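Local atomic coordinates of effector protein B, substrate of the Dot/Icm secretion system (Legionella drancourtii, PDB entry 4JVS), a protein that probably acts as a secreted GTPase-activating protein, its GAP domain speeding GTP hydrolysis by a small GTPase of the host cell. Residues Pro24-Glu29 with Glu56-Gly61; Tyr70-Ala75 with Ile121-Ser126; Lys104-Gly109 with Asp283-Arg288. One frame throughout, in Å; residues are numbered along the deposited sequence.

Contact 1 (Pro24-Glu29 with Glu56-Gly61); sequences PLLQME and EEVNFG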
loop_
_atom_site.group_PDB
_atom_site.type_symbol
_atom_site.label_atom_id
_atom_site.label_comp_id
_atom_site.label_asym_id
_atom_site.label_seq_id
_atom_site.Cartn_x
_atom_site.Cartn_y
_atom_site.Cartn_z
ATOM N N PRO A 24 19.840 -9.871 -22.076
ATOM C CA PRO A 24 18.819 -9.334 -22.975
ATOM C C PRO A 24 18.315 -7.977 -22.512
ATOM O O PRO A 24 18.387 -7.681 -21.322
ATOM C CB PRO A 24 17.700 -10.368 -22.877
ATOM C CG PRO A 24 17.899 -11.019 -21.589
ATOM C CD PRO A 24 19.362 -11.056 -21.349
ATOM N N LEU A 25 17.802 -7.177 -23.445
ATOM C CA LEU A 25 17.342 -5.822 -23.161
ATOM C C LEU A 25 15.822 -5.758 -23.096
ATOM O O LEU A 25 15.141 -5.978 -24.098
ATOM C CB LEU A 25 17.827 -4.878 -24.261
ATOM C CG LEU A 25 17.502 -3.387 -24.192
ATOM C CD1 LEU A 25 18.489 -2.668 -23.303
ATOM C CD2 LEU A 25 17.546 -2.812 -25.577
ATOM N N LEU A 26 15.286 -5.459 -21.922
ATOM C CA LEU A 26 13.846 -5.297 -21.790
ATOM C C LEU A 26 13.406 -4.022 -22.488
ATOM O O LEU A 26 13.903 -2.936 -22.184
ATOM C CB LEU A 26 13.438 -5.247 -20.324
ATOM C CG LEU A 26 13.905 -6.415 -19.469
ATOM C CD1 LEU A 26 13.405 -6.216 -18.064
ATOM C CD2 LEU A 26 13.437 -7.747 -20.050
ATOM N N GLN A 27 12.471 -4.164 -23.420
ATOM C CA GLN A 27 11.963 -3.028 -24.177
ATOM C C GLN A 27 10.447 -2.916 -24.101
ATOM O O GLN A 27 9.746 -3.930 -24.005
ATOM C CB GLN A 27 12.408 -3.112 -25.638
ATOM C CG GLN A 27 13.722 -2.399 -25.917
ATOM C CD GLN A 27 14.024 -2.309 -27.396
ATOM O OE1 GLN A 27 14.103 -3.331 -28.088
ATOM N NE2 GLN A 27 14.192 -1.085 -27.894
ATOM N N MET A 28 9.927 -1.706 -24.176
ATOM C CA MET A 28 8.504 -1.511 -24.063
ATOM C C MET A 28 7.865 -1.197 -25.379
ATOM O O MET A 28 8.278 -0.333 -26.098
ATOM C CB MET A 28 8.192 -0.441 -23.074
ATOM C CG MET A 28 8.633 -0.792 -21.690
ATOM S SD MET A 28 7.782 0.206 -20.514
ATOM C CE MET A 28 6.108 0.103 -21.083
ATOM N N GLU A 29 6.829 -1.955 -25.661
ATOM C CA GLU A 29 6.315 -2.162 -26.983
ATOM C C GLU A 29 5.465 -1.057 -27.559
ATOM O O GLU A 29 5.032 -0.149 -26.873
ATOM C CB GLU A 29 5.593 -3.494 -27.074
ATOM C CG GLU A 29 5.725 -4.374 -25.853
ATOM C CD GLU A 29 6.015 -5.805 -26.210
ATOM O OE1 GLU A 29 5.084 -6.553 -26.507
ATOM O OE2 GLU A 29 7.186 -6.177 -26.198
ATOM N N GLU A 56 17.652 -0.647 -18.437
ATOM C CA GLU A 56 17.990 0.760 -18.665
ATOM C C GLU A 56 16.946 1.483 -19.525
ATOM O O GLU A 56 16.663 2.660 -19.315
ATOM C CB GLU A 56 19.377 0.872 -19.317
ATOM C CG GLU A 56 20.226 -0.420 -19.256
ATOM C CD GLU A 56 20.707 -0.766 -17.842
ATOM O OE1 GLU A 56 20.901 -1.968 -17.549
ATOM O OE2 GLU A 56 20.895 0.166 -17.024
ATOM N N GLU A 57 16.368 0.775 -20.490
ATOM C CA GLU A 57 15.427 1.395 -21.419
ATOM C C GLU A 57 13.965 1.238 -20.993
ATOM O O GLU A 57 13.041 1.577 -21.747
ATOM C CB GLU A 57 15.661 0.884 -22.842
ATOM C CG GLU A 57 17.082 1.141 -23.316
ATOM C CD GLU A 57 17.233 1.086 -24.824
ATOM O OE1 GLU A 57 18.391 0.958 -25.288
ATOM O OE2 GLU A 57 16.201 1.175 -25.534
ATOM N N VAL A 58 13.769 0.742 -19.773
ATOM C CA VAL A 58 12.438 0.599 -19.202
ATOM C C VAL A 58 12.004 1.915 -18.538
ATOM O O VAL A 58 12.685 2.433 -17.658
ATOM C CB VAL A 58 12.376 -0.590 -18.194
ATOM C CG1 VAL A 58 10.995 -0.719 -17.567
ATOM C CG2 VAL A 58 12.748 -1.888 -18.882
ATOM N N ASN A 59 10.878 2.457 -18.984
ATOM C CA ASN A 59 10.290 3.625 -18.349
ATOM C C ASN A 59 9.237 3.204 -17.334
ATOM O O ASN A 59 8.124 2.826 -17.702
ATOM C CB ASN A 59 9.671 4.544 -19.399
ATOM C CG ASN A 59 9.090 5.816 -18.803
ATOM O OD1 ASN A 59 8.680 5.860 -17.644
ATOM N ND2 ASN A 59 9.034 6.861 -19.609
ATOM N N PHE A 60 9.583 3.311 -16.056
ATOM C CA PHE A 60 8.726 2.805 -14.996
ATOM C C PHE A 60 7.355 3.479 -14.916
ATOM O O PHE A 60 6.354 2.805 -14.653
ATOM C CB PHE A 60 9.464 2.791 -13.659
ATOM C CG PHE A 60 10.502 1.718 -13.576
ATOM C CD1 PHE A 60 10.135 0.401 -13.390
ATOM C CD2 PHE A 60 11.837 2.012 -13.721
ATOM C CE1 PHE A 60 11.093 -0.599 -13.330
ATOM C CE2 PHE A 60 12.791 1.022 -13.663
ATOM C CZ PHE A 60 12.420 -0.283 -13.474
ATOM N N GLY A 61 7.307 4.782 -15.182
ATOM C CA GLY A 61 6.047 5.494 -15.342
ATOM C C GLY A 61 5.159 4.927 -16.447
ATOM O O GLY A 61 3.947 4.764 -16.261
#
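Gln27 and Val58 bring the two backbones closest, with their CA atoms 6.2 Å apart, and no hydrogen bond passes between the segments. Two loops of the N-terminal subdomain of the LepB-type GAP domain meet here. Pro24-Glu29 belongs to the loop before helix 34-45, and Glu56-Gly61 runs into the start of helix 60-80.

Leu26 and Val58 form the buried part. Leu26 CB lies 3.7 Å from Val58 CG2, and the carbonyl O of Leu26 is equally near that methyl. Val58 CG2 stands beside its own backbone N, while CG1 is anti to that N (chi1 179°). The two methyls are thus split: CG2 meets Leu26, and CG1 lies over one face of the Phe60 ring, toward its rim. CG1 also faces Met28 SD, at 4.5 Å. Leu26 also packs on Trp41 of helix 34-45 and Leu174 of helix 156-177, so the apolar cluster extends beyond the two loops.

Leu25 and Glu57, less buried, cross at about a right angle. Leu25 CD2 comes 3.9 Å from Glu57 OE1. The leucine methyls lie against the carboxylate end of Glu57, with CD1 also near its CG. Gln27 lies beside Glu57 and points the same way, with amide and carboxylate planes 88° apart.

The backbone O of Gln27 accepts a hydrogen bond from Trp41 NE1. Asn59 is the N-cap of helix 60-80, and its OD1 accepts a hydrogen bond from the backbone N of Gln62. The backbone of Asn59 meets the thioether of Met28. Chi2 near anti (-161°) carries Met28 SD out to Asn59, 3.9 Å from its O.

Contact 2 (Tyr70-Ala75 with Ile121-Ser126); sequences YLNTVA and ILRHLS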
loop_
_atom_site.group_PDB
_atom_site.type_symbol
_atom_site.label_atom_id
_atom_site.label_comp_id
_atom_site.label_asym_id
_atom_site.label_seq_id
_atom_site.Cartn_x
_atom_site.Cartn_y
_atom_site.Cartn_z
ATOM N N TYR A 70 -4.374 -2.405 -17.842
ATOM C CA TYR A 70 -4.768 -3.802 -17.788
ATOM C C TYR A 70 -5.636 -4.102 -16.596
ATOM O O TYR A 70 -6.640 -4.737 -16.724
ATOM C CB TYR A 70 -3.558 -4.730 -17.810
ATOM C CG TYR A 70 -3.891 -6.177 -17.656
ATOM C CD1 TYR A 70 -4.624 -6.813 -18.582
ATOM C CD2 TYR A 70 -3.459 -6.897 -16.586
ATOM C CE1 TYR A 70 -4.932 -8.086 -18.450
ATOM C CE2 TYR A 70 -3.771 -8.178 -16.454
ATOM C CZ TYR A 70 -4.511 -8.765 -17.386
ATOM O OH TYR A 70 -4.855 -10.063 -17.298
ATOM N N LEU A 71 -5.220 -3.637 -15.431
ATOM C CA LEU A 71 -6.018 -3.712 -14.218
ATOM C C LEU A 71 -7.397 -3.128 -14.448
ATOM O O LEU A 71 -8.401 -3.707 -14.038
ATOM C CB LEU A 71 -5.343 -2.921 -13.101
ATOM C CG LEU A 71 -5.393 -3.504 -11.686
ATOM C CD1 LEU A 71 -5.432 -2.383 -10.662
ATOM C CD2 LEU A 71 -6.574 -4.445 -11.498
ATOM N N ASN A 72 -7.440 -1.968 -15.091
ATOM C CA ASN A 72 -8.704 -1.328 -15.430
ATOM C C ASN A 72 -9.605 -2.211 -16.312
ATOM O O ASN A 72 -10.804 -2.350 -16.039
ATOM C CB ASN A 72 -8.454 0.057 -16.037
ATOM C CG ASN A 72 -8.024 1.084 -14.986
ATOM O OD1 ASN A 72 -8.575 1.123 -13.884
ATOM N ND2 ASN A 72 -7.039 1.915 -15.321
ATOM N N THR A 73 -9.021 -2.822 -17.339
ATOM C CA THR A 73 -9.730 -3.777 -18.189
ATOM C C THR A 73 -10.283 -4.961 -17.388
ATOM O O THR A 73 -11.420 -5.396 -17.595
ATOM C CB THR A 73 -8.799 -4.340 -19.277
ATOM O OG1 THR A 73 -8.259 -3.265 -20.039
ATOM C CG2 THR A 73 -9.561 -5.254 -20.208
ATOM N N VAL A 74 -9.465 -5.492 -16.488
ATOM C CA VAL A 74 -9.879 -6.597 -15.637
ATOM C C VAL A 74 -10.986 -6.158 -14.669
ATOM O O VAL A 74 -12.047 -6.791 -14.598
ATOM C CB VAL A 74 -8.690 -7.168 -14.841
ATOM C CG1 VAL A 74 -9.142 -8.328 -13.975
ATOM C CG2 VAL A 74 -7.588 -7.604 -15.776
ATOM N N ALA A 75 -10.741 -5.078 -13.930
ATOM C CA ALA A 75 -11.734 -4.552 -13.000
ATOM C C ALA A 75 -13.040 -4.205 -13.706
ATOM O O ALA A 75 -14.115 -4.416 -13.151
ATOM C CB ALA A 75 -11.184 -3.325 -12.267
ATOM N N ILE A 121 -12.710 -0.536 -5.394
ATOM C CA ILE A 121 -11.835 -0.962 -4.325
ATOM C C ILE A 121 -10.639 -1.715 -4.917
ATOM O O ILE A 121 -9.480 -1.362 -4.647
ATOM C CB ILE A 121 -12.605 -1.837 -3.314
ATOM C CG1 ILE A 121 -13.752 -1.025 -2.694
ATOM C CG2 ILE A 121 -11.675 -2.358 -2.225
ATOM C CD1 ILE A 121 -14.820 -1.850 -1.990
ATOM N N LEU A 122 -10.923 -2.724 -5.745
ATOM C CA LEU A 122 -9.873 -3.491 -6.415
ATOM C C LEU A 122 -8.871 -2.603 -7.154
ATOM O O LEU A 122 -7.656 -2.755 -6.986
ATOM C CB LEU A 122 -10.475 -4.481 -7.396
ATOM C CG LEU A 122 -9.445 -5.355 -8.106
ATOM C CD1 LEU A 122 -8.740 -6.231 -7.075
ATOM C CD2 LEU A 122 -10.090 -6.189 -9.225
ATOM N N ARG A 123 -9.352 -1.659 -7.917
ATOM C CA ARG A 123 -8.489 -0.701 -8.551
ATOM C C ARG A 123 -7.721 0.142 -7.592
ATOM O O ARG A 123 -6.619 0.503 -7.849
ATOM C CB ARG A 123 -9.321 0.226 -9.387
ATOM C CG ARG A 123 -9.669 -0.258 -10.718
ATOM C CD ARG A 123 -10.612 0.718 -11.279
ATOM N NE ARG A 123 -11.142 0.373 -12.580
ATOM C CZ ARG A 123 -12.413 0.084 -12.814
ATOM N NH1 ARG A 123 -12.820 -0.180 -14.025
ATOM N NH2 ARG A 123 -13.286 0.064 -11.847
ATOM N N HIS A 124 -8.329 0.502 -6.493
ATOM C CA HIS A 124 -7.678 1.376 -5.528
ATOM C C HIS A 124 -6.503 0.719 -4.833
ATOM O O HIS A 124 -5.454 1.341 -4.642
ATOM C CB HIS A 124 -8.679 1.859 -4.484
ATOM C CG HIS A 124 -9.383 3.120 -4.867
ATOM N ND1 HIS A 124 -8.859 4.018 -5.771
ATOM C CD2 HIS A 124 -10.577 3.629 -4.480
ATOM C CE1 HIS A 124 -9.700 5.024 -5.928
ATOM N NE2 HIS A 124 -10.749 4.815 -5.154
ATOM N N LEU A 125 -6.694 -0.542 -4.460
ATOM C CA LEU A 125 -5.735 -1.276 -3.649
ATOM C C LEU A 125 -4.609 -1.858 -4.477
ATOM O O LEU A 125 -3.724 -2.521 -3.933
ATOM C CB LEU A 125 -6.429 -2.417 -2.905
ATOM C CG LEU A 125 -7.415 -1.949 -1.842
ATOM C CD1 LEU A 125 -8.139 -3.123 -1.183
ATOM C CD2 LEU A 125 -6.673 -1.113 -0.836
ATOM N N SER A 126 -4.637 -1.626 -5.786
ATOM C CA SER A 126 -3.671 -2.280 -6.657
ATOM C C SER A 126 -3.109 -1.433 -7.806
ATOM O O SER A 126 -2.221 -1.882 -8.525
ATOM C CB SER A 126 -4.261 -3.588 -7.178
ATOM O OG SER A 126 -4.412 -4.520 -6.111
#
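Arg123 reaches Asn72 with a chain extended from CG to NE: chi2 of 173° carries CD away from helix 118-124, and NE continues the line. Asn72 sends CG out beside its own backbone N (chi1 -74°). The two side chains cross at about a right angle. Arg123 NE donates to Asn72 OD1 over 3.0 Å in a bent bond, 139° at the hydrogen. The donor lies in the amide plane, on a lone pair of OD1, and OD1 sits at the edge of the guanidinium.

Ala75 CB covers the centre of one guanidinium face, 3.7 Å from Arg123 CZ. Edge and face are thus both engaged from helix 60-80. Glu76 adds a salt bridge to Arg123 NH1, which probably balances the charge.

Leu71 CD1 rests on backbone, nearest Ser126 C at 3.8 Å and next Arg123 CA. Ala75 CB also approaches Leu122 CD2. Leu122 packs on Trp157 and Ser126 on Ala164, both of helix 156-177. Ser126 also packs on a basic side chain of the other protein.

The result is buried helix-helix packing of helices 60-80 and 118-124 in the N-terminal subdomain of the LepB GAP domain, with an alanine methyl over a guanidinium face.

Contact 3 (Lys104-Gly109 with Asp283-Arg288); sequences KAALHG and DAFMGR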
loop_
_atom_site.group_PDB
_atom_site.type_symbol
_atom_site.label_atom_id
_atom_site.label_comp_id
_atom_site.label_asym_id
_atom_site.label_seq_id
_atom_site.Cartn_x
_atom_site.Cartn_y
_atom_site.Cartn_z
ATOM N N LYS A 104 -16.677 7.191 10.851
ATOM C CA LYS A 104 -17.106 8.047 9.752
ATOM C C LYS A 104 -16.081 9.149 9.518
ATOM O O LYS A 104 -16.319 10.082 8.755
ATOM C CB LYS A 104 -18.479 8.658 10.035
ATOM C CG LYS A 104 -19.602 7.645 10.191
ATOM C CD LYS A 104 -20.909 8.346 10.555
ATOM C CE LYS A 104 -22.085 7.398 10.485
ATOM N NZ LYS A 104 -22.121 6.676 9.165
ATOM N N ALA A 105 -14.937 9.035 10.182
ATOM C CA ALA A 105 -13.864 10.006 10.018
ATOM C C ALA A 105 -12.905 9.527 8.933
ATOM O O ALA A 105 -12.962 8.371 8.530
ATOM C CB ALA A 105 -13.135 10.221 11.337
ATOM N N ALA A 106 -12.038 10.414 8.449
ATOM C CA ALA A 106 -11.071 10.046 7.408
ATOM C C ALA A 106 -9.885 9.262 7.966
ATOM O O ALA A 106 -9.394 9.559 9.055
ATOM C CB ALA A 106 -10.584 11.281 6.652
ATOM N N LEU A 107 -9.442 8.256 7.211
ATOM C CA LEU A 107 -8.296 7.416 7.572
ATOM C C LEU A 107 -7.226 7.465 6.469
ATOM O O LEU A 107 -7.342 6.806 5.434
ATOM C CB LEU A 107 -8.735 5.971 7.854
ATOM C CG LEU A 107 -7.595 5.011 8.219
ATOM C CD1 LEU A 107 -6.786 5.543 9.388
ATOM C CD2 LEU A 107 -8.084 3.596 8.503
ATOM N N HIS A 108 -6.186 8.255 6.711
ATOM C CA HIS A 108 -5.183 8.566 5.701
ATOM C C HIS A 108 -5.810 9.119 4.422
ATOM O O HIS A 108 -5.420 8.727 3.317
ATOM C CB HIS A 108 -4.307 7.348 5.392
ATOM C CG HIS A 108 -3.674 6.737 6.604
ATOM N ND1 HIS A 108 -3.599 5.372 6.796
ATOM C CD2 HIS A 108 -3.088 7.302 7.686
ATOM C CE1 HIS A 108 -2.994 5.124 7.945
ATOM N NE2 HIS A 108 -2.675 6.277 8.505
ATOM N N GLY A 109 -6.783 9.998 4.599
ATOM C CA GLY A 109 -7.453 10.699 3.531
ATOM C C GLY A 109 -8.717 10.186 2.903
ATOM O O GLY A 109 -9.277 10.852 2.077
ATOM N N ASP A 283 -8.014 19.053 7.440
ATOM C CA ASP A 283 -6.630 18.667 7.307
ATOM C C ASP A 283 -6.550 17.208 6.962
ATOM O O ASP A 283 -5.490 16.661 6.806
ATOM C CB ASP A 283 -5.943 18.845 8.647
ATOM C CG ASP A 283 -5.766 20.277 9.023
ATOM O OD1 ASP A 283 -5.271 21.044 8.189
ATOM O OD2 ASP A 283 -6.111 20.638 10.160
ATOM N N ALA A 284 -7.694 16.572 6.895
ATOM C CA ALA A 284 -7.760 15.135 6.697
ATOM C C ALA A 284 -7.435 14.735 5.273
ATOM O O ALA A 284 -7.163 13.566 5.013
ATOM C CB ALA A 284 -9.127 14.604 7.095
ATOM N N PHE A 285 -7.467 15.697 4.358
ATOM C CA PHE A 285 -7.232 15.407 2.946
ATOM C C PHE A 285 -5.962 16.075 2.417
ATOM O O PHE A 285 -5.680 16.032 1.224
ATOM C CB PHE A 285 -8.453 15.796 2.100
ATOM C CG PHE A 285 -9.742 15.259 2.635
ATOM C CD1 PHE A 285 -10.168 13.986 2.304
ATOM C CD2 PHE A 285 -10.520 16.018 3.494
ATOM C CE1 PHE A 285 -11.350 13.481 2.812
ATOM C CE2 PHE A 285 -11.703 15.521 4.004
ATOM C CZ PHE A 285 -12.120 14.249 3.665
ATOM N N MET A 286 -5.199 16.674 3.323
ATOM C CA MET A 286 -3.977 17.393 2.982
ATOM C C MET A 286 -3.065 16.527 2.120
ATOM O O MET A 286 -2.633 16.935 1.032
ATOM C CB MET A 286 -3.236 17.769 4.268
ATOM C CG MET A 286 -2.090 18.745 4.082
ATOM S SD MET A 286 -2.703 20.437 4.086
ATOM C CE MET A 286 -3.371 20.546 5.749
ATOM N N GLY A 287 -2.815 15.321 2.594
ATOM C CA GLY A 287 -1.854 14.430 2.007
ATOM C C GLY A 287 -2.232 13.699 0.755
ATOM O O GLY A 287 -1.465 12.951 0.256
ATOM N N ARG A 288 -3.423 13.933 0.254
ATOM C CA ARG A 288 -3.936 13.257 -0.917
ATOM C C ARG A 288 -3.251 13.670 -2.164
ATOM O O ARG A 288 -2.808 14.754 -2.283
ATOM C CB ARG A 288 -5.437 13.430 -1.025
ATOM C CG ARG A 288 -6.188 12.487 -0.164
ATOM C CD ARG A 288 -7.625 12.616 -0.342
ATOM N NE ARG A 288 -8.097 12.108 -1.589
ATOM C CZ ARG A 288 -9.238 11.497 -1.719
ATOM N NH1 ARG A 288 -9.990 11.317 -0.685
ATOM N NH2 ARG A 288 -9.620 11.083 -2.880
#
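Gly109, Ala284 and Ala106 carry this contact, and Gly109 has the most surface buried. It lies just past the short strand 106-107, in the turn leading to strand 110-111. Its positive phi of 93° and missing side chain let the backbone come close to the loop at Asp283-Arg288. Gly109 CA makes a CA-H...O contact with the carbonyl O of Ala284 at 3.2 Å.

Ala106 and Ala284 meet methyl to methyl, CB to CB at 3.7 Å. The Ala284 methyl also lies over one face of the Phe285 ring, toward its rim. That ring meets Phe251 of helix 243-253 edge-to-face.

The carbonyl of Gly109 is the polar point. Arg288 NH1 donates to Gly109 O over 2.9 Å, with 138° at the hydrogen and the donor tilted from the carbonyl plane. The Arg288 chain is bent at chi3 (72°), which turns NE aside from the line of its earlier carbons. Its NH2 forms a salt bridge with Asp290. Arg288 closes the type I turn that begins at Phe285.

Gly287 hydrogen-bonds through its backbone to the neighbouring protein chain, and Arg288 packs on an aromatic side chain there. The chemistry implies that the turn after strand 106-107 is joined to this interface loop by two alanine methyls and by a backbone carbonyl taking an arginine N-H, the arginine's charge probably being balanced by Asp290.

How the contacts relate
From the N terminus, contact 1 comes first and closes a loop that contains helix 34-45. It ends where helix 60-80 begins. Contact 2 opens farther along that same helix and reaches forward to helix 118-124, so the two contacts follow in series with about 11 Å between nearest atoms. Contact 3 opens at strand 106-107, before contact 2 has closed, and ends near the C-terminal helix 292-306; contacts 2 and 3 therefore cross along the chain. Contacts 1 and 2 stay within the N-terminal subdomain. Contact 3 joins it to the C-terminal subdomain and lies near the bound GDP, about 9 Å from Gly109 to the nucleotide.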